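Local coordinates for protein acetone carboxylase alpha subunit (Xanthobacter autotrophicus Py2, PDB 5M45) that forms the alpha subunit of a bacterial, metal-containing carboxylase and belongs to the hydantoinase B/oxoprolinase family, at residues 244-247 / 248-252; 68-71 / 72-76; 21-24 / 25-28; 94-97 / 98-102. One frame throughout, in Å; residues are numbered along the deposited sequence.

How the interactions relate
The four local contacts form a chain of packed neighbours. Interaction 1 touches interaction 2 where Ile244 CD1 lies 3.7 Å from Ala71 CB, helix against helix. It touches interaction 4 where Val248 CG2 meets Leu94 CD1 at 4.0 Å, helix against sheet. Interaction 4 in turn meets interaction 3: Leu24 CD2 lies 3.7 Å from Ala97 O, bringing the start of helix 24-38 against the hairpin turn. Interactions 2 and 3 are the most distant, with centres about 31 Å apart. The bound 3,6,9,12,15-pentaoxaheptadecan-1-ol lies beside interactions 3 and 4, about 5 Å from the side chain of Arg28 and about 4 Å from that of Asp100.

Interaction 1 (244-247 / 248-252)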
loop_
_atom_site.group_PDB
_atom_site.type_symbol
_atom_site.label_atom_id
_atom_site.label_comp_id
_atom_site.label_asym_id
_atom_site.label_seq_id
_atom_site.Cartn_x
_atom_site.Cartn_y
_atom_site.Cartn_z
ATOM N N ILE A 244 23.608 -17.599 9.451
ATOM C CA ILE A 244 24.211 -18.220 8.251
ATOM C C ILE A 244 25.416 -17.411 7.752
ATOM O O ILE A 244 26.439 -18.003 7.409
ATOM C CB ILE A 244 23.149 -18.475 7.155
ATOM C CG1 ILE A 244 22.185 -19.597 7.595
ATOM C CG2 ILE A 244 23.795 -18.841 5.813
ATOM C CD1 ILE A 244 20.811 -19.491 6.926
ATOM N N ARG A 245 25.299 -16.078 7.694
ATOM C CA ARG A 245 26.451 -15.215 7.319
ATOM C C ARG A 245 27.683 -15.517 8.192
ATOM O O ARG A 245 28.796 -15.685 7.694
ATOM C CB ARG A 245 26.101 -13.728 7.393
ATOM C CG ARG A 245 27.232 -12.793 6.899
ATOM C CD ARG A 245 26.882 -11.312 7.071
ATOM N NE ARG A 245 26.682 -10.993 8.483
ATOM C CZ ARG A 245 26.182 -9.850 8.949
ATOM N NH1 ARG A 245 25.814 -8.857 8.139
ATOM N NH2 ARG A 245 26.060 -9.685 10.264
ATOM N N LYS A 246 27.465 -15.605 9.489
ATOM C CA LYS A 246 28.554 -15.902 10.420
ATOM C C LYS A 246 29.179 -17.272 10.157
ATOM O O LYS A 246 30.404 -17.423 10.153
ATOM C CB LYS A 246 28.043 -15.810 11.834
ATOM C CG LYS A 246 29.111 -15.963 12.905
ATOM C CD LYS A 246 28.432 -15.742 14.252
ATOM C CE LYS A 246 28.948 -16.662 15.352
ATOM N NZ LYS A 246 29.709 -15.863 16.352
ATOM N N LEU A 247 28.337 -18.277 9.944
ATOM C CA LEU A 247 28.838 -19.624 9.623
ATOM C C LEU A 247 29.670 -19.648 8.309
ATOM O O LEU A 247 30.753 -20.267 8.264
ATOM C CB LEU A 247 27.701 -20.636 9.576
ATOM C CG LEU A 247 28.159 -22.014 9.064
ATOM C CD1 LEU A 247 28.970 -22.719 10.136
ATOM C CD2 LEU A 247 27.025 -22.856 8.610
ATOM N N VAL A 248 29.206 -18.956 7.273
ATOM C CA VAL A 248 29.978 -18.884 6.015
ATOM C C VAL A 248 31.366 -18.244 6.268
ATOM O O VAL A 248 32.380 -18.767 5.795
ATOM C CB VAL A 248 29.208 -18.190 4.852
ATOM C CG1 VAL A 248 30.105 -17.939 3.630
ATOM C CG2 VAL A 248 27.993 -19.058 4.454
ATOM N N GLU A 249 31.407 -17.165 7.038
ATOM C CA GLU A 249 32.682 -16.508 7.382
ATOM C C GLU A 249 33.643 -17.482 8.116
ATOM O O GLU A 249 34.827 -17.477 7.839
ATOM C CB GLU A 249 32.446 -15.224 8.216
ATOM C CG GLU A 249 31.873 -14.061 7.392
ATOM C CD GLU A 249 31.326 -12.873 8.244
ATOM O OE1 GLU A 249 31.208 -13.026 9.488
ATOM O OE2 GLU A 249 30.987 -11.782 7.676
ATOM N N GLU A 250 33.115 -18.300 9.034
ATOM C CA GLU A 250 33.905 -19.287 9.764
ATOM C C GLU A 250 34.433 -20.403 8.864
ATOM O O GLU A 250 35.593 -20.802 8.986
ATOM C CB GLU A 250 33.096 -19.896 10.931
ATOM C CG GLU A 250 32.963 -18.940 12.125
ATOM C CD GLU A 250 31.866 -19.265 13.130
ATOM O OE1 GLU A 250 31.112 -20.254 12.949
ATOM O OE2 GLU A 250 31.730 -18.479 14.124
ATOM N N VAL A 251 33.580 -20.904 7.979
ATOM C CA VAL A 251 33.948 -21.949 7.014
ATOM C C VAL A 251 35.033 -21.456 6.072
ATOM O O VAL A 251 36.007 -22.169 5.833
ATOM C CB VAL A 251 32.697 -22.478 6.248
ATOM C CG1 VAL A 251 33.076 -23.318 5.053
ATOM C CG2 VAL A 251 31.824 -23.296 7.197
ATOM N N VAL A 252 34.893 -20.241 5.555
ATOM C CA VAL A 252 35.922 -19.661 4.691
ATOM C C VAL A 252 37.258 -19.478 5.448
ATOM O O VAL A 252 38.327 -19.801 4.923
ATOM C CB VAL A 252 35.454 -18.335 4.057
ATOM C CG1 VAL A 252 36.618 -17.616 3.352
ATOM C CG2 VAL A 252 34.306 -18.601 3.080
HETATM O O HOH W 1 29.090 -11.907 10.623
#
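With CG of Lys246 anti to its backbone nitrogen (chi1 -174°) and CG of Glu250 anti to its carbonyl carbon (chi1 -75°), the two side chains converge across one turn of alpha helix, the i to i+4 spacing within helix 227-255. The bend at chi3 brings Lys246 CE to 3.5 Å from Glu250 OE2 as the side chains cross. The further bend at chi4 sets Lys246 NZ 4.0 Å from Glu250 OE2, a long salt bridge, so an aliphatic carbon makes the nearest approach to the carboxylate.

One residue earlier, the same pairing of first torsions gives a different result. Arg245 and Glu249 run alongside each other, pointing the same way, with guanidinium and carboxylate planes 5° apart. The planes are nearly parallel but not shared: Glu249 OE2 lies well out of the guanidinium plane, 4.5 Å from Arg245 NE, and no N-H is aimed at it, leaving a charge attraction alone. A water joins the groups, donating to Glu249 OE1 at 2.7 Å and accepting a weak bond from Arg245 NE. The arginine's stronger partner is Asp210, which forms a salt bridge with NH2.

This part of the helix is amphipathic: Lys246 and Glu250 are exposed, while buried Ile244 and Val251 face helix 54-75 and Val248 meets Ile160 of strand 153-162. The backbone bonds keep regular helical form, Val248 N donating to Ile244 O at 2.9 Å. The side chains of Leu247 and Val251 cross, with Leu247 CD1 4.1 Å from Val251 CG2, and the same CG2 lies 3.4 Å from Leu247 O.

Interaction 2 (68-71 / 72-76); sequences VVDA and RETAK
The peptide carbonyl of Asp70 receives Thr74 on both faces of its plane: the backbone N-H arrives from one side, tilted 25° from the plane, and the hydroxyl from the other, tilted 28°. The two bonds are of similar length, 2.9 Å from Thr74 N to Asp70 O and 3.0 Å from Thr74 OG1 to the same oxygen. The next carbonyl back is met differently, for Glu73 N approaches Val69 O in the carbonyl plane.

The threonine reaches Asp70 O because OG1 is anti to its own carbonyl carbon (chi1 -61°), which turns the hydroxyl back along the helix. Its hydrogen goes to that oxygen, although the Asp70 carboxylate, crossing the threonine side chain, also places OD1 3.2 Å from OG1.

Val69 O has a second donor in a water at 2.9 Å, which accepts from Arg72 NH1 at 3.2 Å. The extended arginine chain passes on to Gly88, whose carbonyl is bonded to NH2. Glu73, bent at chi2, leads away from this turn and forms its salt bridge outside it, with a basic side chain on the chain of another protein, so this surface lies at a subunit interface. Ala71 turns inward to Phe92 of strand 90-95. A threonine hydroxyl folded back to the carbonyl four residues earlier, sharing it with the main-chain bond, is a familiar alpha-helical motif, here near the end of helix 54-75.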
loop_
_atom_site.group_PDB
_atom_site.type_symbol
_atom_site.label_atom_id
_atom_site.label_comp_id
_atom_site.label_asym_id
_atom_site.label_seq_id
_atom_site.Cartn_x
_atom_site.Cartn_y
_atom_site.Cartn_z
ATOM N N VAL A 68 22.208 -24.162 7.533
ATOM C CA VAL A 68 20.867 -23.728 7.092
ATOM C C VAL A 68 19.704 -24.443 7.803
ATOM O O VAL A 68 18.691 -23.830 8.141
ATOM C CB VAL A 68 20.664 -23.715 5.537
ATOM C CG1 VAL A 68 21.630 -22.745 4.885
ATOM C CG2 VAL A 68 20.840 -25.094 4.933
ATOM N N VAL A 69 19.861 -25.735 8.067
ATOM C CA VAL A 69 18.840 -26.499 8.836
ATOM C C VAL A 69 18.721 -25.923 10.262
ATOM O O VAL A 69 17.611 -25.705 10.765
ATOM C CB VAL A 69 19.173 -28.009 8.856
ATOM C CG1 VAL A 69 18.320 -28.758 9.882
ATOM C CG2 VAL A 69 18.930 -28.588 7.460
ATOM N N ASP A 70 19.877 -25.659 10.890
ATOM C CA ASP A 70 19.929 -25.124 12.232
ATOM C C ASP A 70 19.350 -23.695 12.327
ATOM O O ASP A 70 18.701 -23.362 13.332
ATOM C CB ASP A 70 21.351 -25.137 12.790
ATOM C CG ASP A 70 21.423 -24.571 14.238
ATOM O OD1 ASP A 70 20.811 -25.150 15.149
ATOM O OD2 ASP A 70 22.067 -23.512 14.428
ATOM N N ALA A 71 19.575 -22.877 11.308
ATOM C CA ALA A 71 18.979 -21.537 11.289
ATOM C C ALA A 71 17.432 -21.588 11.354
ATOM O O ALA A 71 16.813 -20.863 12.165
ATOM C CB ALA A 71 19.432 -20.781 10.055
ATOM N N ARG A 72 16.821 -22.457 10.549
ATOM C CA ARG A 72 15.373 -22.612 10.592
ATOM C C ARG A 72 14.875 -23.137 11.962
ATOM O O ARG A 72 13.934 -22.587 12.556
ATOM C CB ARG A 72 14.898 -23.529 9.457
ATOM C CG ARG A 72 13.414 -23.894 9.526
ATOM C CD ARG A 72 12.939 -24.397 8.181
ATOM N NE ARG A 72 11.561 -24.881 8.197
ATOM C CZ ARG A 72 11.175 -26.099 8.579
ATOM N NH1 ARG A 72 12.073 -27.012 8.988
ATOM N NH2 ARG A 72 9.898 -26.425 8.532
ATOM N N GLU A 73 15.502 -24.207 12.449
ATOM C CA GLU A 73 15.097 -24.841 13.707
ATOM C C GLU A 73 15.215 -23.886 14.911
ATOM O O GLU A 73 14.354 -23.885 15.799
ATOM C CB GLU A 73 15.932 -26.139 13.916
ATOM C CG GLU A 73 15.791 -26.848 15.274
ATOM C CD GLU A 73 14.442 -27.522 15.494
ATOM O OE1 GLU A 73 13.694 -27.728 14.517
ATOM O OE2 GLU A 73 14.172 -27.917 16.681
ATOM N N THR A 74 16.269 -23.070 14.931
ATOM C CA THR A 74 16.542 -22.136 16.037
ATOM C C THR A 74 15.771 -20.819 15.930
ATOM O O THR A 74 15.119 -20.393 16.899
ATOM C CB THR A 74 18.067 -21.854 16.088
ATOM O OG1 THR A 74 18.726 -23.093 16.328
ATOM C CG2 THR A 74 18.461 -20.875 17.191
ATOM N N ALA A 75 15.841 -20.147 14.770
ATOM C CA ALA A 75 15.240 -18.832 14.641
ATOM C C ALA A 75 13.718 -18.831 14.786
ATOM O O ALA A 75 13.163 -17.850 15.221
ATOM C CB ALA A 75 15.622 -18.184 13.329
ATOM N N LYS A 76 13.040 -19.945 14.463
ATOM C CA LYS A 76 11.577 -19.971 14.560
ATOM C C LYS A 76 11.066 -19.763 16.008
ATOM O O LYS A 76 9.897 -19.380 16.189
ATOM C CB LYS A 76 10.989 -21.230 13.936
ATOM C CG LYS A 76 11.196 -22.525 14.735
ATOM C CD LYS A 76 10.700 -23.702 13.885
ATOM C CE LYS A 76 11.031 -25.016 14.525
ATOM N NZ LYS A 76 10.022 -25.275 15.594
HETATM O O HOH W 2 15.075 -26.933 10.194
#

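Interaction 3 (21-24 / 25-28)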
loop_
_atom_site.group_PDB
_atom_site.type_symbol
_atom_site.label_atom_id
_atom_site.label_comp_id
_atom_site.label_asym_id
_atom_site.label_seq_id
_atom_site.Cartn_x
_atom_site.Cartn_y
_atom_site.Cartn_z
ATOM N N GLY A 21 36.498 -8.820 -9.319
ATOM C CA GLY A 21 36.317 -7.500 -9.930
ATOM C C GLY A 21 35.210 -7.326 -10.958
ATOM O O GLY A 21 35.002 -6.211 -11.471
ATOM N N GLU A 22 34.505 -8.395 -11.300
ATOM C CA GLU A 22 33.335 -8.242 -12.162
ATOM C C GLU A 22 32.211 -7.514 -11.413
ATOM O O GLU A 22 32.059 -7.681 -10.196
ATOM C CB GLU A 22 32.826 -9.605 -12.609
ATOM C CG GLU A 22 33.756 -10.368 -13.544
ATOM C CD GLU A 22 33.234 -11.769 -13.779
ATOM O OE1 GLU A 22 33.159 -12.563 -12.787
ATOM O OE2 GLU A 22 32.853 -12.069 -14.935
ATOM N N THR A 23 31.411 -6.737 -12.129
ATOM C CA THR A 23 30.093 -6.325 -11.579
ATOM C C THR A 23 29.164 -7.556 -11.427
ATOM O O THR A 23 29.389 -8.609 -12.044
ATOM C CB THR A 23 29.350 -5.274 -12.476
ATOM O OG1 THR A 23 28.991 -5.854 -13.749
ATOM C CG2 THR A 23 30.221 -4.035 -12.701
ATOM N N LEU A 24 28.134 -7.405 -10.606
ATOM C CA LEU A 24 27.093 -8.462 -10.490
ATOM C C LEU A 24 26.537 -8.893 -11.852
ATOM O O LEU A 24 26.421 -10.095 -12.125
ATOM C CB LEU A 24 25.962 -8.022 -9.556
ATOM C CG LEU A 24 26.256 -7.941 -8.059
ATOM C CD1 LEU A 24 25.131 -7.169 -7.376
ATOM C CD2 LEU A 24 26.409 -9.310 -7.419
ATOM N N LYS A 25 26.207 -7.927 -12.704
ATOM C CA LYS A 25 25.632 -8.228 -14.034
ATOM C C LYS A 25 26.656 -8.890 -14.972
ATOM O O LYS A 25 26.312 -9.848 -15.653
ATOM C CB LYS A 25 25.030 -6.967 -14.693
ATOM C CG LYS A 25 24.358 -7.264 -16.043
ATOM C CD LYS A 25 23.505 -6.119 -16.554
ATOM C CE LYS A 25 23.123 -6.260 -18.038
ATOM N NZ LYS A 25 22.500 -7.590 -18.317
ATOM N N GLU A 26 27.903 -8.398 -14.985
ATOM C CA GLU A 26 28.984 -9.008 -15.789
ATOM C C GLU A 26 29.181 -10.478 -15.403
ATOM O O GLU A 26 29.292 -11.353 -16.292
ATOM C CB GLU A 26 30.310 -8.247 -15.638
ATOM C CG GLU A 26 30.376 -6.943 -16.443
ATOM C CD GLU A 26 31.521 -6.017 -16.042
ATOM O OE1 GLU A 26 32.242 -6.335 -15.050
ATOM O OE2 GLU A 26 31.665 -4.969 -16.739
ATOM N N HIS A 27 29.195 -10.736 -14.088
ATOM C CA HIS A 27 29.388 -12.060 -13.528
ATOM C C HIS A 27 28.257 -13.029 -13.951
ATOM O O HIS A 27 28.500 -14.090 -14.525
ATOM C CB HIS A 27 29.478 -11.936 -11.996
ATOM C CG HIS A 27 29.800 -13.215 -11.274
ATOM N ND1 HIS A 27 31.039 -13.827 -11.356
ATOM C CD2 HIS A 27 29.073 -13.968 -10.417
ATOM C CE1 HIS A 27 31.052 -14.895 -10.583
ATOM N NE2 HIS A 27 29.871 -15.005 -10.007
ATOM N N ARG A 28 27.021 -12.645 -13.674
ATOM C CA ARG A 28 25.868 -13.469 -14.065
ATOM C C ARG A 28 25.789 -13.681 -15.586
ATOM O O ARG A 28 25.586 -14.798 -16.032
ATOM C CB ARG A 28 24.548 -12.907 -13.529
ATOM C CG ARG A 28 23.362 -13.772 -13.944
ATOM C CD ARG A 28 22.083 -13.505 -13.215
ATOM N NE ARG A 28 21.047 -14.440 -13.665
ATOM C CZ ARG A 28 20.166 -14.221 -14.648
ATOM N NH1 ARG A 28 20.140 -13.065 -15.319
ATOM N NH2 ARG A 28 19.295 -15.168 -14.970
HETATM O O HOH W 3 33.987 -4.958 -13.940
#
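Glu22 reaches over the first turn of helix 24-38 toward His27. Its CB sits 4.1 Å from Glu26 OE1 and equally far from His27 N; beyond CG, the extended chain carries CD to 3.9 Å from His27 CA, at the edge of the imidazole and in its plane. At the tip the two oxygens part. OE1 accepts a nearly straight bond from His27 ND1 at 2.9 Å, while OE2 lies 3.7 Å from His27 CA and forms a salt bridge with Arg30 further along the helix. The carboxylate and ring planes stand 88° apart. The oxygen lies close to the ring plane, but from the glutamate's side the ND1 hydrogen comes from above the carboxylate, 39° out of its plane. This histidine-carboxylate bond, with Tyr265 OH bonded to NE2 at the far side of the ring, fixes the rotation of the imidazole.

Between these two residues lies a capping box. Thr23 is the N-cap, and its OG1, set between the backbone N and the carbonyl carbon (chi1 66°), accepts from Glu26 N at 3.0 Å. Glu26 returns the bond: its OE1 accepts from Thr23 N at 3.1 Å. The pair thus occupies one backbone N-H before the helix and one in its first turn.

Around this helix start, Leu24 packs on Ile123 of helix 111-124 and on Leu166 and Trp169 of strand 165-175. Lys25 forms salt bridges with Asp29 and Glu124, and Arg28 lies against Lys120 of the same helix 111-124.

Interaction 4 (94-97 / 98-102)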
loop_
_atom_site.group_PDB
_atom_site.type_symbol
_atom_site.label_atom_id
_atom_site.label_comp_id
_atom_site.label_asym_id
_atom_site.label_seq_id
_atom_site.Cartn_x
_atom_site.Cartn_y
_atom_site.Cartn_z
ATOM N N LEU A 94 20.989 -20.457 1.049
ATOM C CA LEU A 94 22.326 -19.893 0.766
ATOM C C LEU A 94 22.530 -19.798 -0.761
ATOM O O LEU A 94 22.285 -20.788 -1.465
ATOM C CB LEU A 94 23.414 -20.747 1.425
ATOM C CG LEU A 94 24.887 -20.388 1.154
ATOM C CD1 LEU A 94 25.235 -18.969 1.606
ATOM C CD2 LEU A 94 25.772 -21.416 1.847
ATOM N N TYR A 95 22.920 -18.619 -1.262
ATOM C CA TYR A 95 23.107 -18.359 -2.701
ATOM C C TYR A 95 24.561 -17.998 -3.054
ATOM O O TYR A 95 25.285 -17.414 -2.235
ATOM C CB TYR A 95 22.186 -17.196 -3.180
ATOM C CG TYR A 95 20.715 -17.481 -2.984
ATOM C CD1 TYR A 95 20.090 -17.193 -1.772
ATOM C CD2 TYR A 95 19.940 -18.035 -4.009
ATOM C CE1 TYR A 95 18.728 -17.459 -1.578
ATOM C CE2 TYR A 95 18.591 -18.313 -3.805
ATOM C CZ TYR A 95 17.993 -18.003 -2.575
ATOM O OH TYR A 95 16.658 -18.309 -2.330
ATOM N N ASN A 96 24.982 -18.345 -4.274
ATOM C CA ASN A 96 26.225 -17.822 -4.853
ATOM C C ASN A 96 26.012 -16.362 -5.359
ATOM O O ASN A 96 24.910 -15.848 -5.306
ATOM C CB ASN A 96 26.802 -18.798 -5.912
ATOM C CG ASN A 96 25.999 -18.868 -7.200
ATOM O OD1 ASN A 96 25.302 -17.928 -7.601
ATOM N ND2 ASN A 96 26.132 -20.014 -7.895
ATOM N N ALA A 97 27.082 -15.694 -5.794
ATOM C CA ALA A 97 27.031 -14.283 -6.189
ATOM C C ALA A 97 26.039 -13.989 -7.303
ATOM O O ALA A 97 25.465 -12.889 -7.352
ATOM C CB ALA A 97 28.405 -13.780 -6.561
ATOM N N ALA A 98 25.805 -14.965 -8.182
ATOM C CA ALA A 98 24.850 -14.821 -9.296
ATOM C C ALA A 98 23.386 -15.046 -8.911
ATOM O O ALA A 98 22.513 -15.021 -9.791
ATOM C CB ALA A 98 25.234 -15.757 -10.444
ATOM N N GLY A 99 23.103 -15.285 -7.629
ATOM C CA GLY A 99 21.739 -15.566 -7.162
ATOM C C GLY A 99 21.204 -16.989 -7.353
ATOM O O GLY A 99 20.008 -17.217 -7.214
ATOM N N ASP A 100 22.074 -17.944 -7.687
ATOM C CA ASP A 100 21.694 -19.347 -7.744
ATOM C C ASP A 100 21.899 -20.048 -6.385
ATOM O O ASP A 100 22.940 -19.896 -5.767
ATOM C CB ASP A 100 22.498 -20.053 -8.827
ATOM C CG ASP A 100 22.173 -19.516 -10.225
ATOM O OD1 ASP A 100 20.965 -19.628 -10.597
ATOM O OD2 ASP A 100 23.083 -19.049 -10.937
ATOM N N SER A 101 20.908 -20.818 -5.938
ATOM C CA SER A 101 20.968 -21.475 -4.621
ATOM C C SER A 101 21.922 -22.653 -4.648
ATOM O O SER A 101 21.976 -23.383 -5.658
ATOM C CB SER A 101 19.579 -21.942 -4.157
ATOM O OG SER A 101 19.066 -22.951 -5.015
ATOM N N LEU A 102 22.695 -22.801 -3.571
ATOM C CA LEU A 102 23.593 -23.938 -3.342
ATOM C C LEU A 102 22.985 -24.995 -2.400
ATOM O O LEU A 102 23.165 -26.176 -2.609
ATOM C CB LEU A 102 24.848 -23.500 -2.567
ATOM C CG LEU A 102 26.007 -22.610 -2.792
ATOM C CD1 LEU A 102 25.666 -21.162 -2.997
ATOM C CD2 LEU A 102 26.905 -22.764 -1.552
#
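Leu94, near the turn end of strand 90-95 in a beta hairpin, accepts from Leu102 N at 2.9 Å through its carbonyl oxygen, while its CD2 meets Leu102 CD2 at 3.8 Å as the side chains cross. Tyr95 pairs with Ser101 as an antiparallel non-hydrogen-bonded pair, and both side chains point to the same face of the sheet. The tyrosine ring reaches along this face, CE2 lying 3.8 Å from Ser101 CB and CD2 3.3 Å from Gly99 O, a buried oxygen with no polar partner in the model.

Asn96 N donates to Asp100 O at 3.0 Å, and its O accepts from Gly99 N, closing a type I turn. Its CG lies between backbone N and carbonyl carbon (chi1 71°), which folds OD1 over the turn to accept from Asp100 N at 3.2 Å and weakly from Ala98 N. The Asp100 hydrogen comes from above the amide plane, 50° out of it. Asn96 ND2 is held by Ala264 O and Tyr41. Ala97, the second residue of the turn, has its O bonded to Trp169 NE1 of strand 165-175.

Strand 101-104 is the outermost of its sheet within the chain. Helix 111-124 covers Tyr95 and Ser101, helix 257-282 covers Leu94 and Leu102, and helix 24-38 packs on the turn.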